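Long-range contacts in alginate lyase A1-II' (Sphingomonas sp. A1, PDB 2CWS), which probably depolymerises alginate by lyase cleavage of the polysaccharide, as a member of polysaccharide lyase family 7 with a concanavalin-like beta-sandwich fold: residues 170-175 with 183-188; 137-142 with 191-196; 49-54 with 68-73; 96-101 with 217-222. All coordinates share one frame; numbering follows the deposited sequence.

Interaction 1 (170-175 with 183-188); sequences DGVAYV and SVDFVG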
loop_
_atom_site.group_PDB
_atom_site.type_symbol
_atom_site.label_atom_id
_atom_site.label_comp_id
_atom_site.label_asym_id
_atom_site.label_seq_id
_atom_site.Cartn_x
_atom_site.Cartn_y
_atom_site.Cartn_z
ATOM N N ASP A 170 -7.461 -17.885 -1.887
ATOM C CA ASP A 170 -6.956 -19.204 -1.471
ATOM C C ASP A 170 -5.449 -19.325 -1.654
ATOM O O ASP A 170 -4.906 -20.295 -2.216
ATOM C CB ASP A 170 -7.741 -20.304 -2.204
ATOM C CG ASP A 170 -9.213 -20.308 -1.840
ATOM O OD1 ASP A 170 -10.031 -20.689 -2.715
ATOM O OD2 ASP A 170 -9.526 -19.910 -0.687
ATOM N N GLY A 171 -4.733 -18.279 -1.154
ATOM C CA GLY A 171 -3.263 -18.408 -1.117
ATOM C C GLY A 171 -2.549 -18.116 -2.428
ATOM O O GLY A 171 -1.318 -18.347 -2.471
ATOM N N VAL A 172 -3.270 -17.614 -3.421
ATOM C CA VAL A 172 -2.672 -17.190 -4.692
ATOM C C VAL A 172 -2.899 -15.679 -4.788
ATOM O O VAL A 172 -3.999 -15.201 -4.511
ATOM C CB VAL A 172 -3.313 -17.909 -5.893
ATOM C CG1 VAL A 172 -2.624 -17.471 -7.183
ATOM C CG2 VAL A 172 -3.231 -19.426 -5.677
ATOM N N ALA A 173 -1.837 -14.967 -5.125
ATOM C CA ALA A 173 -1.905 -13.516 -5.349
ATOM C C ALA A 173 -2.050 -13.247 -6.841
ATOM O O ALA A 173 -1.256 -13.764 -7.647
ATOM C CB ALA A 173 -0.656 -12.822 -4.839
ATOM N N TYR A 174 -3.016 -12.420 -7.187
ATOM C CA TYR A 174 -3.271 -11.957 -8.541
ATOM C C TYR A 174 -3.013 -10.455 -8.540
ATOM O O TYR A 174 -3.666 -9.718 -7.800
ATOM C CB TYR A 174 -4.717 -12.261 -8.982
ATOM C CG TYR A 174 -5.015 -13.742 -8.909
ATOM C CD1 TYR A 174 -5.415 -14.340 -7.714
ATOM C CD2 TYR A 174 -4.880 -14.535 -10.047
ATOM C CE1 TYR A 174 -5.682 -15.704 -7.630
ATOM C CE2 TYR A 174 -5.141 -15.897 -9.989
ATOM C CZ TYR A 174 -5.545 -16.451 -8.789
ATOM O OH TYR A 174 -5.792 -17.833 -8.717
ATOM N N VAL A 175 -2.048 -10.031 -9.349
ATOM C CA VAL A 175 -1.580 -8.646 -9.351
ATOM C C VAL A 175 -1.848 -8.068 -10.728
ATOM O O VAL A 175 -1.433 -8.649 -11.739
ATOM C CB VAL A 175 -0.101 -8.573 -8.905
ATOM C CG1 VAL A 175 0.022 -9.089 -7.466
ATOM C CG2 VAL A 175 0.854 -9.322 -9.837
ATOM N N SER A 183 -0.003 -13.872 -11.750
ATOM C CA SER A 183 -0.296 -14.545 -10.476
ATOM C C SER A 183 0.950 -15.204 -9.925
ATOM O O SER A 183 1.861 -15.616 -10.660
ATOM C CB SER A 183 -1.420 -15.593 -10.642
ATOM O OG SER A 183 -0.955 -16.732 -11.406
ATOM N N VAL A 184 0.943 -15.323 -8.606
ATOM C CA VAL A 184 1.981 -16.025 -7.832
ATOM C C VAL A 184 1.304 -16.835 -6.735
ATOM O O VAL A 184 0.557 -16.278 -5.930
ATOM C CB VAL A 184 2.965 -15.027 -7.212
ATOM C CG1 VAL A 184 4.017 -15.757 -6.354
ATOM C CG2 VAL A 184 3.648 -14.167 -8.280
ATOM N N ASP A 185 1.572 -18.141 -6.686
ATOM C CA ASP A 185 0.975 -19.002 -5.666
ATOM C C ASP A 185 1.901 -18.970 -4.443
ATOM O O ASP A 185 2.815 -19.731 -4.318
ATOM C CB ASP A 185 0.741 -20.387 -6.244
ATOM C CG ASP A 185 0.134 -21.331 -5.226
ATOM O OD1 ASP A 185 -0.094 -20.922 -4.084
ATOM O OD2 ASP A 185 -0.125 -22.494 -5.660
ATOM N N PHE A 186 1.628 -18.028 -3.533
ATOM C CA PHE A 186 2.530 -17.824 -2.421
ATOM C C PHE A 186 2.388 -18.921 -1.376
ATOM O O PHE A 186 3.410 -19.415 -0.899
ATOM C CB PHE A 186 2.396 -16.393 -1.820
ATOM C CG PHE A 186 1.033 -16.030 -1.243
ATOM C CD1 PHE A 186 0.786 -16.155 0.111
ATOM C CD2 PHE A 186 0.028 -15.510 -2.069
ATOM C CE1 PHE A 186 -0.424 -15.784 0.660
ATOM C CE2 PHE A 186 -1.190 -15.172 -1.531
ATOM C CZ PHE A 186 -1.433 -15.269 -0.156
ATOM N N VAL A 187 1.169 -19.366 -1.049
ATOM C CA VAL A 187 1.110 -20.506 -0.150
ATOM C C VAL A 187 1.766 -21.743 -0.771
ATOM O O VAL A 187 2.367 -22.542 -0.026
ATOM C CB VAL A 187 -0.373 -20.740 0.244
ATOM C CG1 VAL A 187 -0.614 -22.120 0.787
ATOM C CG2 VAL A 187 -0.838 -19.642 1.230
ATOM N N GLY A 188 1.668 -21.903 -2.099
ATOM C CA GLY A 188 2.331 -23.034 -2.741
ATOM C C GLY A 188 3.837 -22.919 -2.659
ATOM O O GLY A 188 4.544 -23.963 -2.691
HETATM O O HOH W 1 -2.461 -21.729 -2.808
#
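A beta hairpin at the margin of the seven-stranded antiparallel sheet brings Gly171 and Ala173 against Val184, Phe186 and Val187, where the outermost strand, 180-185, gives way to a short helix. The short strand segments approach to 4.6 Å, their directions 167° apart, close to antiparallel. Ala173 and Val184 form the hydrogen-bonded pair: Ala173 N donates to Val184 O at 2.8 Å, and Val184 N returns a bond to Ala173 O. Beside it, Tyr174 and Ser183 make a non-hydrogen-bonded pair, with the Tyr174 atom CD2 3.7 Å from Ser183 CB.

At the helix end Gly171 takes over. Its carbonyl O accepts from Val187 N at 3.0 Å in a nearly straight bond (167°), and the same oxygen sits over one face of the Phe186 ring, displaced toward the rim. Gly171 CA also lies over that face, 4.1 Å from the ring centroid in a CH-pi contact. The ring reaches this place because Phe186 CG stands between its own backbone N and carbonyl carbon (chi1 61°); atom CD2 then meets Ala173 CB at 3.9 Å. A CB on Gly171 would collide with Val187 CG2, and the backbone angles there also call for glycine.

Asp185 is the N-cap: its OD1 accepts from Gly188 N at 2.8 Å, from above the carboxylate plane. A water donates both to this OD1 and to Asp170 O, linking the cap to the turn before the strand. The outer strand is thus held by backbone pairing; where it passes into the helix, a glycine carbonyl, an aromatic face and a carboxylate cap meet, which probably stabilises the junction.

Interaction 2 (137-142 with 191-196); sequences QVKQNS and AGWKNL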
loop_
_atom_site.group_PDB
_atom_site.type_symbol
_atom_site.label_atom_id
_atom_site.label_comp_id
_atom_site.label_asym_id
_atom_site.label_seq_id
_atom_site.Cartn_x
_atom_site.Cartn_y
_atom_site.Cartn_z
ATOM N N GLN A 137 5.843 -6.852 -6.856
ATOM C CA GLN A 137 6.778 -7.802 -6.249
ATOM C C GLN A 137 6.012 -8.656 -5.245
ATOM O O GLN A 137 5.289 -8.128 -4.407
ATOM C CB GLN A 137 7.893 -7.031 -5.522
ATOM C CG GLN A 137 8.707 -6.200 -6.506
ATOM C CD GLN A 137 9.844 -5.383 -5.900
ATOM O OE1 GLN A 137 10.630 -4.732 -6.656
ATOM N NE2 GLN A 137 9.980 -5.337 -4.633
ATOM N N VAL A 138 6.182 -9.969 -5.355
ATOM C CA VAL A 138 5.532 -10.899 -4.406
ATOM C C VAL A 138 6.615 -11.646 -3.674
ATOM O O VAL A 138 7.456 -12.345 -4.293
ATOM C CB VAL A 138 4.559 -11.872 -5.108
ATOM C CG1 VAL A 138 3.860 -12.723 -4.071
ATOM C CG2 VAL A 138 3.535 -11.115 -5.959
ATOM N N LYS A 139 6.654 -11.526 -2.369
ATOM C CA LYS A 139 7.689 -12.184 -1.609
ATOM C C LYS A 139 7.539 -13.687 -1.705
ATOM O O LYS A 139 6.425 -14.207 -1.702
ATOM C CB LYS A 139 7.588 -11.697 -0.153
ATOM C CG LYS A 139 8.822 -12.131 0.666
ATOM C CD LYS A 139 8.818 -11.619 2.084
ATOM C CE LYS A 139 10.147 -11.698 2.795
ATOM N NZ LYS A 139 10.795 -13.055 2.725
ATOM N N GLN A 140 8.661 -14.409 -1.797
ATOM C CA GLN A 140 8.605 -15.858 -1.907
ATOM C C GLN A 140 8.196 -16.534 -0.589
ATOM O O GLN A 140 7.228 -17.298 -0.560
ATOM C CB GLN A 140 9.997 -16.434 -2.329
ATOM C CG GLN A 140 10.254 -16.082 -3.827
ATOM C CD GLN A 140 11.601 -16.567 -4.288
ATOM O OE1 GLN A 140 11.691 -17.148 -5.392
ATOM N NE2 GLN A 140 12.634 -16.421 -3.494
ATOM N N ASN A 141 8.949 -16.231 0.490
ATOM C CA ASN A 141 8.815 -16.985 1.720
ATOM C C ASN A 141 8.326 -16.087 2.866
ATOM O O ASN A 141 8.641 -14.880 2.899
ATOM C CB ASN A 141 10.169 -17.557 2.143
ATOM C CG ASN A 141 10.668 -18.582 1.129
ATOM O OD1 ASN A 141 9.877 -19.178 0.385
ATOM N ND2 ASN A 141 11.987 -18.673 1.174
ATOM N N SER A 142 7.590 -16.716 3.784
ATOM C CA SER A 142 6.934 -15.998 4.887
ATOM C C SER A 142 7.877 -15.568 5.993
ATOM O O SER A 142 7.429 -14.888 6.896
ATOM C CB SER A 142 5.833 -16.892 5.473
ATOM O OG SER A 142 6.388 -18.056 6.084
ATOM N N ALA A 191 4.232 -22.923 2.702
ATOM C CA ALA A 191 3.027 -23.110 3.480
ATOM C C ALA A 191 3.033 -22.290 4.767
ATOM O O ALA A 191 1.983 -22.125 5.393
ATOM C CB ALA A 191 2.814 -24.583 3.831
ATOM N N GLY A 192 4.212 -21.790 5.146
ATOM C CA GLY A 192 4.217 -20.890 6.326
ATOM C C GLY A 192 3.427 -19.632 6.130
ATOM O O GLY A 192 3.088 -18.984 7.138
ATOM N N TRP A 193 3.095 -19.238 4.914
ATOM C CA TRP A 193 2.192 -18.082 4.759
ATOM C C TRP A 193 0.815 -18.358 5.359
ATOM O O TRP A 193 0.094 -17.423 5.666
ATOM C CB TRP A 193 2.063 -17.704 3.299
ATOM C CG TRP A 193 3.234 -17.039 2.648
ATOM C CD1 TRP A 193 4.043 -17.631 1.704
ATOM C CD2 TRP A 193 3.729 -15.710 2.843
ATOM N NE1 TRP A 193 5.031 -16.740 1.287
ATOM C CE2 TRP A 193 4.825 -15.551 1.994
ATOM C CE3 TRP A 193 3.332 -14.636 3.660
ATOM C CZ2 TRP A 193 5.570 -14.368 1.907
ATOM C CZ3 TRP A 193 4.078 -13.460 3.565
ATOM C CH2 TRP A 193 5.175 -13.325 2.719
ATOM N N LYS A 194 0.443 -19.613 5.581
ATOM C CA LYS A 194 -0.820 -19.888 6.253
ATOM C C LYS A 194 -0.760 -19.512 7.725
ATOM O O LYS A 194 -1.828 -19.453 8.347
ATOM C CB LYS A 194 -1.188 -21.379 6.142
ATOM C CG LYS A 194 -1.476 -21.857 4.717
ATOM C CD LYS A 194 -1.868 -23.322 4.739
ATOM C CE LYS A 194 -2.029 -23.924 3.371
ATOM N NZ LYS A 194 -2.614 -25.309 3.443
ATOM N N ASN A 195 0.425 -19.258 8.280
ATOM C CA ASN A 195 0.562 -18.856 9.699
ATOM C C ASN A 195 0.680 -17.356 9.878
ATOM O O ASN A 195 1.014 -16.897 10.981
ATOM C CB ASN A 195 1.822 -19.521 10.281
ATOM C CG ASN A 195 1.651 -21.051 10.328
ATOM O OD1 ASN A 195 0.548 -21.526 10.614
ATOM N ND2 ASN A 195 2.738 -21.755 10.026
ATOM N N LEU A 196 0.342 -16.604 8.822
ATOM C CA LEU A 196 0.280 -15.149 8.890
ATOM C C LEU A 196 -1.119 -14.715 8.492
ATOM O O LEU A 196 -1.837 -15.407 7.783
ATOM C CB LEU A 196 1.332 -14.531 7.974
ATOM C CG LEU A 196 2.756 -14.871 8.357
ATOM C CD1 LEU A 196 3.683 -14.219 7.319
ATOM C CD2 LEU A 196 3.125 -14.373 9.752
#
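The segments meet through a turn rather than as paired strands: the chain leaving strand 133-139 brings Ser142 CA to 5.2 Å from Trp193 CA, within the 3-10 segment 191-194. The indole of Trp193 carries the contact. Its NE1 donates to Gln140 O at 2.9 Å in an almost straight bond (175°); the acceptor lies in the ring plane, while the donor stands well above the plane of the Gln140 carbonyl.

Ser142 lies over one indole face. Its CA is 3.6 Å from the centroid of the six-membered ring and 11° off the normal, a CH-pi contact over the ring centre, and Ser142 CB approaches Trp193 CD2 at 3.6 Å. The aliphatic part of Lys139 crosses the indole at about a right angle, its CB 3.9 Å from CZ2 of Trp193. Lys139 then bends at chi4 (-51°), and NZ donates to Asn141 O at 2.8 Å and also to Asp143 O, bracing the turn. In the conformer given here, Leu196 adds a methyl, CD1, against Ser142 CB.

Gly192 fits tightly against Ser142, since a CB there would clash with the serine OG. An alanine in place of Trp193 would probably leave Gln140 O without its indole donor and open a gap against Ser142 CA.

Asp190 reinforces the junction by accepting from both Ser142 N and Gly192 N, and Phe186 meets the indole edge-to-face. The turn at the end of strand 133-139 packs on the indole face, and the indole N-H is bonded to a backbone carbonyl; the arrangement joins the end of a strand of the nine-stranded sheet to the connection leading into strand 197-202.

Interaction 3 (49-54 with 68-73); sequences MTFWAP and SELREM. With SO4 (sulfate ion), chain C.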
loop_
_atom_site.group_PDB
_atom_site.type_symbol
_atom_site.label_atom_id
_atom_site.label_comp_id
_atom_site.label_asym_id
_atom_site.label_seq_id
_atom_site.Cartn_x
_atom_site.Cartn_y
_atom_site.Cartn_z
ATOM N N MET A 49 -7.236 12.116 -3.741
ATOM C CA MET A 49 -6.623 11.950 -2.408
ATOM C C MET A 49 -5.108 11.881 -2.657
ATOM O O MET A 49 -4.626 10.985 -3.372
ATOM C CB MET A 49 -7.171 10.710 -1.754
ATOM C CG MET A 49 -6.489 10.294 -0.459
ATOM S SD MET A 49 -7.407 9.086 0.489
ATOM C CE MET A 49 -7.572 7.748 -0.684
ATOM N N THR A 50 -4.372 12.834 -2.078
ATOM C CA THR A 50 -2.993 13.103 -2.446
ATOM C C THR A 50 -2.118 12.896 -1.220
ATOM O O THR A 50 -2.383 13.472 -0.154
ATOM C CB THR A 50 -2.906 14.535 -2.986
ATOM O OG1 THR A 50 -3.809 14.703 -4.053
ATOM C CG2 THR A 50 -1.475 14.778 -3.557
ATOM N N PHE A 51 -1.064 12.111 -1.407
ATOM C CA PHE A 51 -0.142 11.712 -0.338
ATOM C C PHE A 51 1.217 12.314 -0.633
ATOM O O PHE A 51 1.797 12.026 -1.713
ATOM C CB PHE A 51 0.026 10.188 -0.320
ATOM C CG PHE A 51 -1.273 9.415 -0.111
ATOM C CD1 PHE A 51 -1.632 9.000 1.174
ATOM C CD2 PHE A 51 -2.081 9.092 -1.182
ATOM C CE1 PHE A 51 -2.767 8.240 1.358
ATOM C CE2 PHE A 51 -3.237 8.346 -0.988
ATOM C CZ PHE A 51 -3.576 7.896 0.285
ATOM N N TRP A 52 1.744 13.129 0.286
ATOM C CA TRP A 52 3.060 13.744 0.118
ATOM C C TRP A 52 3.966 13.296 1.269
ATOM O O TRP A 52 3.528 13.298 2.431
ATOM C CB TRP A 52 2.935 15.310 0.085
ATOM C CG TRP A 52 4.321 15.915 0.062
ATOM C CD1 TRP A 52 5.118 16.003 -1.068
ATOM C CD2 TRP A 52 5.111 16.454 1.130
ATOM N NE1 TRP A 52 6.318 16.569 -0.752
ATOM C CE2 TRP A 52 6.341 16.863 0.619
ATOM C CE3 TRP A 52 4.834 16.653 2.524
ATOM C CZ2 TRP A 52 7.360 17.438 1.373
ATOM C CZ3 TRP A 52 5.845 17.231 3.285
ATOM C CH2 TRP A 52 7.082 17.625 2.712
ATOM N N ALA A 53 5.201 12.920 0.939
ATOM C CA ALA A 53 6.138 12.535 2.008
ATOM C C ALA A 53 7.551 12.918 1.597
ATOM O O ALA A 53 7.973 12.609 0.473
ATOM C CB ALA A 53 6.099 11.031 2.295
ATOM N N PRO A 54 8.304 13.544 2.479
ATOM C CA PRO A 54 9.704 13.888 2.226
ATOM C C PRO A 54 10.626 12.731 2.557
ATOM O O PRO A 54 10.373 11.926 3.461
ATOM C CB PRO A 54 9.936 15.067 3.200
ATOM C CG PRO A 54 9.085 14.695 4.390
ATOM C CD PRO A 54 7.830 14.063 3.827
ATOM N N SER A 68 3.543 8.253 3.623
ATOM C CA SER A 68 2.179 8.765 3.898
ATOM C C SER A 68 1.291 7.685 3.269
ATOM O O SER A 68 1.227 7.618 2.044
ATOM C CB SER A 68 1.976 10.132 3.260
ATOM O OG SER A 68 0.646 10.544 3.518
ATOM N N GLU A 69 0.721 6.801 4.100
ATOM C CA GLU A 69 0.212 5.543 3.568
ATOM C C GLU A 69 -1.005 5.107 4.410
ATOM O O GLU A 69 -0.943 5.173 5.640
ATOM C CB GLU A 69 1.304 4.478 3.543
ATOM C CG GLU A 69 0.964 3.200 2.770
ATOM C CD GLU A 69 2.066 2.163 2.825
ATOM O OE1 GLU A 69 2.729 2.019 3.879
ATOM O OE2 GLU A 69 2.261 1.455 1.800
ATOM N N LEU A 70 -2.058 4.642 3.721
ATOM C CA LEU A 70 -3.193 4.063 4.403
ATOM C C LEU A 70 -2.935 2.603 4.726
ATOM O O LEU A 70 -2.284 1.882 3.967
ATOM C CB LEU A 70 -4.456 4.147 3.501
ATOM C CG LEU A 70 -4.911 5.525 3.143
ATOM C CD1 LEU A 70 -6.029 5.479 2.119
ATOM C CD2 LEU A 70 -5.368 6.341 4.400
ATOM N N ARG A 71 -3.475 2.169 5.852
ATOM C CA ARG A 71 -3.337 0.817 6.407
ATOM C C ARG A 71 -4.734 0.304 6.678
ATOM O O ARG A 71 -5.505 0.931 7.449
ATOM C CB ARG A 71 -2.484 0.970 7.704
ATOM C CG ARG A 71 -2.052 -0.316 8.418
ATOM C CD ARG A 71 -3.168 -1.155 9.084
ATOM N NE ARG A 71 -2.536 -2.021 10.073
ATOM C CZ ARG A 71 -3.047 -3.159 10.511
ATOM N NH1 ARG A 71 -4.234 -3.599 10.080
ATOM N NH2 ARG A 71 -2.331 -3.876 11.398
ATOM N N GLU A 72 -5.108 -0.809 6.053
ATOM C CA GLU A 72 -6.470 -1.323 6.145
ATOM C C GLU A 72 -6.787 -1.763 7.556
ATOM O O GLU A 72 -5.990 -2.479 8.191
ATOM C CB GLU A 72 -6.631 -2.524 5.204
ATOM C CG GLU A 72 -8.026 -3.148 5.281
ATOM C CD GLU A 72 -8.087 -4.496 4.587
ATOM O OE1 GLU A 72 -7.055 -5.085 4.252
ATOM O OE2 GLU A 72 -9.272 -4.966 4.422
ATOM N N MET A 73 -7.975 -1.408 8.042
ATOM C CA MET A 73 -8.468 -1.719 9.371
ATOM C C MET A 73 -9.820 -2.405 9.244
ATOM O O MET A 73 -10.843 -1.725 9.237
ATOM C CB MET A 73 -8.600 -0.447 10.229
ATOM C CG MET A 73 -7.274 0.260 10.409
ATOM S SD MET A 73 -6.149 -0.472 11.600
ATOM C CE MET A 73 -7.006 -0.030 13.141
HETATM S S SO4 C . 0.118 -1.571 12.786
HETATM O O1 SO4 C . -0.256 -0.945 11.389
HETATM O O2 SO4 C . -0.752 -1.015 13.761
HETATM O O3 SO4 C . 0.062 -2.953 12.753
HETATM O O4 SO4 C . 1.514 -1.113 12.887
#
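Ser68, Phe51 and Leu70 have the largest areas buried in this contact, which joins strands 49-54 and 68-72 through side-chain packing, with axes 6.8 Å apart at closest approach and 126° between their directions. Phe51 CD1 lies 3.3 Å from Ser68 O, which comes in obliquely; Ser68 OG sits at the ring edge, in its plane, 3.6 Å from CD1 of Phe51. That hydroxyl finds its hydrogen-bond partner in Tyr40 O. Ser68 CB also touches Trp52 O at 3.6 Å.

Leu70 crosses the Phe51 side chain at about a right angle, its CG 3.9 Å from Phe51 CE1. Its methyl CD1 lies at the ring edge and also meets Met49 CE, tip to tip, at 3.9 Å; the methionine methyl is directed by a bend at chi3 (58°).

Farther along 68-73, beyond the packed part, Arg71 binds a sulfate ion, probably from the crystallisation liquor. NE donates to sulfate O1 at 2.8 Å and NH2 to O3, a two-pronged grip in which O1 lies near the guanidinium plane. NH1 donates to Glu72 O at 2.8 Å, which would help fix the rotation of the group. A leucine in place of Arg71 would probably leave the sulfate without these two donors, and Glu72 O without its guanidinium partner. Lys16 NZ also binds the ion, and Tyr199 meets Arg71 by a cation-pi interaction.

The two strands belong to different sheets. Strand 49-54 pairs with 41-43 and 215-228, strand 67-72 with 15-18 and 197-202, and their facing side chains pack with Leu17, Leu223 and Phe41 in the interior.

Interaction 4 (96-101 with 217-222); sequences KTVQLP and IAKLYS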
loop_
_atom_site.group_PDB
_atom_site.type_symbol
_atom_site.label_atom_id
_atom_site.label_comp_id
_atom_site.label_asym_id
_atom_site.label_seq_id
_atom_site.Cartn_x
_atom_site.Cartn_y
_atom_site.Cartn_z
ATOM N N LYS A 96 -2.220 7.735 -9.654
ATOM C CA LYS A 96 -1.049 8.107 -10.419
ATOM C C LYS A 96 0.053 8.538 -9.448
ATOM O O LYS A 96 -0.226 8.913 -8.321
ATOM C CB LYS A 96 -1.269 9.259 -11.427
ATOM C CG LYS A 96 -1.791 10.550 -10.776
ATOM C CD LYS A 96 -1.700 11.762 -11.681
ATOM C CE LYS A 96 -2.694 11.599 -12.794
ATOM N NZ LYS A 96 -2.497 12.692 -13.833
ATOM N N THR A 97 1.284 8.453 -9.948
ATOM C CA THR A 97 2.417 9.026 -9.194
ATOM C C THR A 97 2.774 10.304 -9.893
ATOM O O THR A 97 3.051 10.334 -11.100
ATOM C CB THR A 97 3.547 8.000 -9.121
ATOM O OG1 THR A 97 3.130 6.918 -8.272
ATOM C CG2 THR A 97 4.791 8.617 -8.480
ATOM N N VAL A 98 2.797 11.389 -9.113
ATOM C CA VAL A 98 2.974 12.745 -9.636
ATOM C C VAL A 98 4.429 13.181 -9.581
ATOM O O VAL A 98 4.879 13.885 -10.494
ATOM C CB VAL A 98 2.098 13.719 -8.807
ATOM C CG1 VAL A 98 2.407 15.185 -9.147
ATOM C CG2 VAL A 98 0.602 13.392 -8.991
ATOM N N GLN A 99 5.124 12.834 -8.503
ATOM C CA GLN A 99 6.483 13.319 -8.269
ATOM C C GLN A 99 7.229 12.208 -7.517
ATOM O O GLN A 99 6.653 11.584 -6.615
ATOM C CB GLN A 99 6.458 14.604 -7.411
ATOM C CG GLN A 99 7.858 15.134 -7.100
ATOM C CD GLN A 99 7.722 16.382 -6.234
ATOM O OE1 GLN A 99 7.156 17.403 -6.685
ATOM N NE2 GLN A 99 8.273 16.390 -5.019
ATOM N N LEU A 100 8.471 11.999 -7.919
ATOM C CA LEU A 100 9.330 10.989 -7.314
ATOM C C LEU A 100 10.444 11.639 -6.527
ATOM O O LEU A 100 10.827 12.790 -6.796
ATOM C CB LEU A 100 9.936 10.138 -8.455
ATOM C CG LEU A 100 8.968 9.146 -9.082
ATOM C CD1 LEU A 100 9.540 8.624 -10.403
ATOM C CD2 LEU A 100 8.619 8.023 -8.111
ATOM N N PRO A 101 11.039 10.907 -5.583
ATOM C CA PRO A 101 12.271 11.334 -4.955
ATOM C C PRO A 101 13.426 11.135 -5.911
ATOM O O PRO A 101 13.267 10.531 -6.986
ATOM C CB PRO A 101 12.402 10.405 -3.736
ATOM C CG PRO A 101 11.867 9.095 -4.299
ATOM C CD PRO A 101 10.694 9.513 -5.188
ATOM N N ILE A 217 4.985 12.512 -4.417
ATOM C CA ILE A 217 3.536 12.718 -4.400
ATOM C C ILE A 217 2.892 11.571 -5.154
ATOM O O ILE A 217 3.248 11.329 -6.309
ATOM C CB ILE A 217 3.132 14.034 -5.070
ATOM C CG1 ILE A 217 3.757 15.259 -4.377
ATOM C CG2 ILE A 217 1.613 14.155 -5.135
ATOM C CD1 ILE A 217 3.626 16.559 -5.186
ATOM N N ALA A 218 1.926 10.922 -4.512
ATOM C CA ALA A 218 1.092 9.926 -5.188
ATOM C C ALA A 218 -0.367 10.308 -4.965
ATOM O O ALA A 218 -0.702 10.912 -3.935
ATOM C CB ALA A 218 1.329 8.514 -4.652
ATOM N N LYS A 219 -1.220 9.961 -5.934
ATOM C CA LYS A 219 -2.622 10.268 -5.902
ATOM C C LYS A 219 -3.485 9.043 -6.090
ATOM O O LYS A 219 -3.095 8.114 -6.840
ATOM C CB LYS A 219 -2.974 11.231 -7.079
ATOM C CG LYS A 219 -2.543 12.646 -6.796
ATOM C CD LYS A 219 -2.887 13.586 -7.973
ATOM C CE LYS A 219 -2.757 15.039 -7.530
ATOM N NZ LYS A 219 -3.154 15.989 -8.634
ATOM N N LEU A 220 -4.653 9.074 -5.460
ATOM C CA LEU A 220 -5.705 8.084 -5.706
ATOM C C LEU A 220 -6.992 8.837 -6.073
ATOM O O LEU A 220 -7.358 9.820 -5.456
ATOM C CB LEU A 220 -5.948 7.206 -4.481
ATOM C CG LEU A 220 -4.754 6.284 -4.107
ATOM C CD1 LEU A 220 -5.033 5.550 -2.821
ATOM C CD2 LEU A 220 -4.457 5.302 -5.219
ATOM N N TYR A 221 -7.689 8.254 -7.078
ATOM C CA TYR A 221 -9.003 8.752 -7.494
ATOM C C TYR A 221 -10.114 7.798 -7.070
ATOM O O TYR A 221 -11.254 8.207 -6.945
ATOM C CB TYR A 221 -9.073 8.916 -9.031
ATOM C CG TYR A 221 -8.096 9.975 -9.516
ATOM C CD1 TYR A 221 -6.848 9.597 -9.986
ATOM C CD2 TYR A 221 -8.409 11.319 -9.461
ATOM C CE1 TYR A 221 -5.930 10.528 -10.410
ATOM C CE2 TYR A 221 -7.478 12.254 -9.889
ATOM C CZ TYR A 221 -6.262 11.871 -10.357
ATOM O OH TYR A 221 -5.320 12.779 -10.806
ATOM N N SER A 222 -9.773 6.536 -6.792
ATOM C CA SER A 222 -10.755 5.569 -6.285
ATOM C C SER A 222 -9.965 4.523 -5.485
ATOM O O SER A 222 -8.783 4.279 -5.794
ATOM C CB SER A 222 -11.566 4.940 -7.415
ATOM O OG SER A 222 -10.710 4.282 -8.306
#
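Lys96 and Lys219 meet as a hydrogen-bonded antiparallel pair: Lys219 N donates to Lys96 O at 2.8 Å, nearly along the C=O axis, and Lys96 N donates back to Lys219 O at 3.0 Å. Thr97 and Ala218 follow as a non-hydrogen-bonded pair. The register then slips by one residue, because Val98 and Gln99 both face Ile217. Ile217 O accepts from Val98 N at 2.8 Å and from Gln99 N at 3.3 Å, the second donor lying on a lone pair, while Ile217 N donates to Gln99 O.

The bulge turns Val98 toward the neighbouring strand. Its CB lies 3.7 Å from Ile217 CG2, and its CG2, anti to the carbonyl carbon, reaches CD of Lys219 at 3.6 Å. The side chains of Lys96 and Lys219 lie side by side, pointing the same way, with CG of Lys96 3.9 Å from CB of Lys219. Lys96 CG also lies near the edge of the Tyr221 ring.

The two ammonium groups have different outer partners. Lys219 NZ forms salt bridges with Asp44 and Asp46. Lys96 is modelled in two conformers, and in this one NZ donates to Gly159 O; the carboxylates would probably ease the repulsion between the lysines. Asp46 also bonds Tyr221 OH. On the opposite face, Thr97 OG1 is hydrogen-bonded to Tyr162 OH, and its side chain packs on Ile106 and Val108.

The pattern is a classic beta bulge in strand 88-99, opposite Ile217 of its inner-strand neighbour 215-228, in the seven-stranded sheet of this sandwich of antiparallel sheets.

How the interactions relate
Interactions 3 and 4 meet near one end of the sandwich, their centres 10 Å apart: strands 49-54 and 215-228 are neighbours in the seven-stranded sheet, joined by backbone pairing such as Phe51 with Ala218. Interactions 1 and 2 touch on the opposite side of the chain's centre, where Phe186 and Val187 pack on Trp193, and Val184 on Val138. Interaction 3 is the buried member, made by side chains between sheets; the other three are partly buried. Interactions 1 and 4 share backbone pairing within the same sheet, at its edge and in its interior respectively, whereas interaction 2 relies on one indole and its N-H.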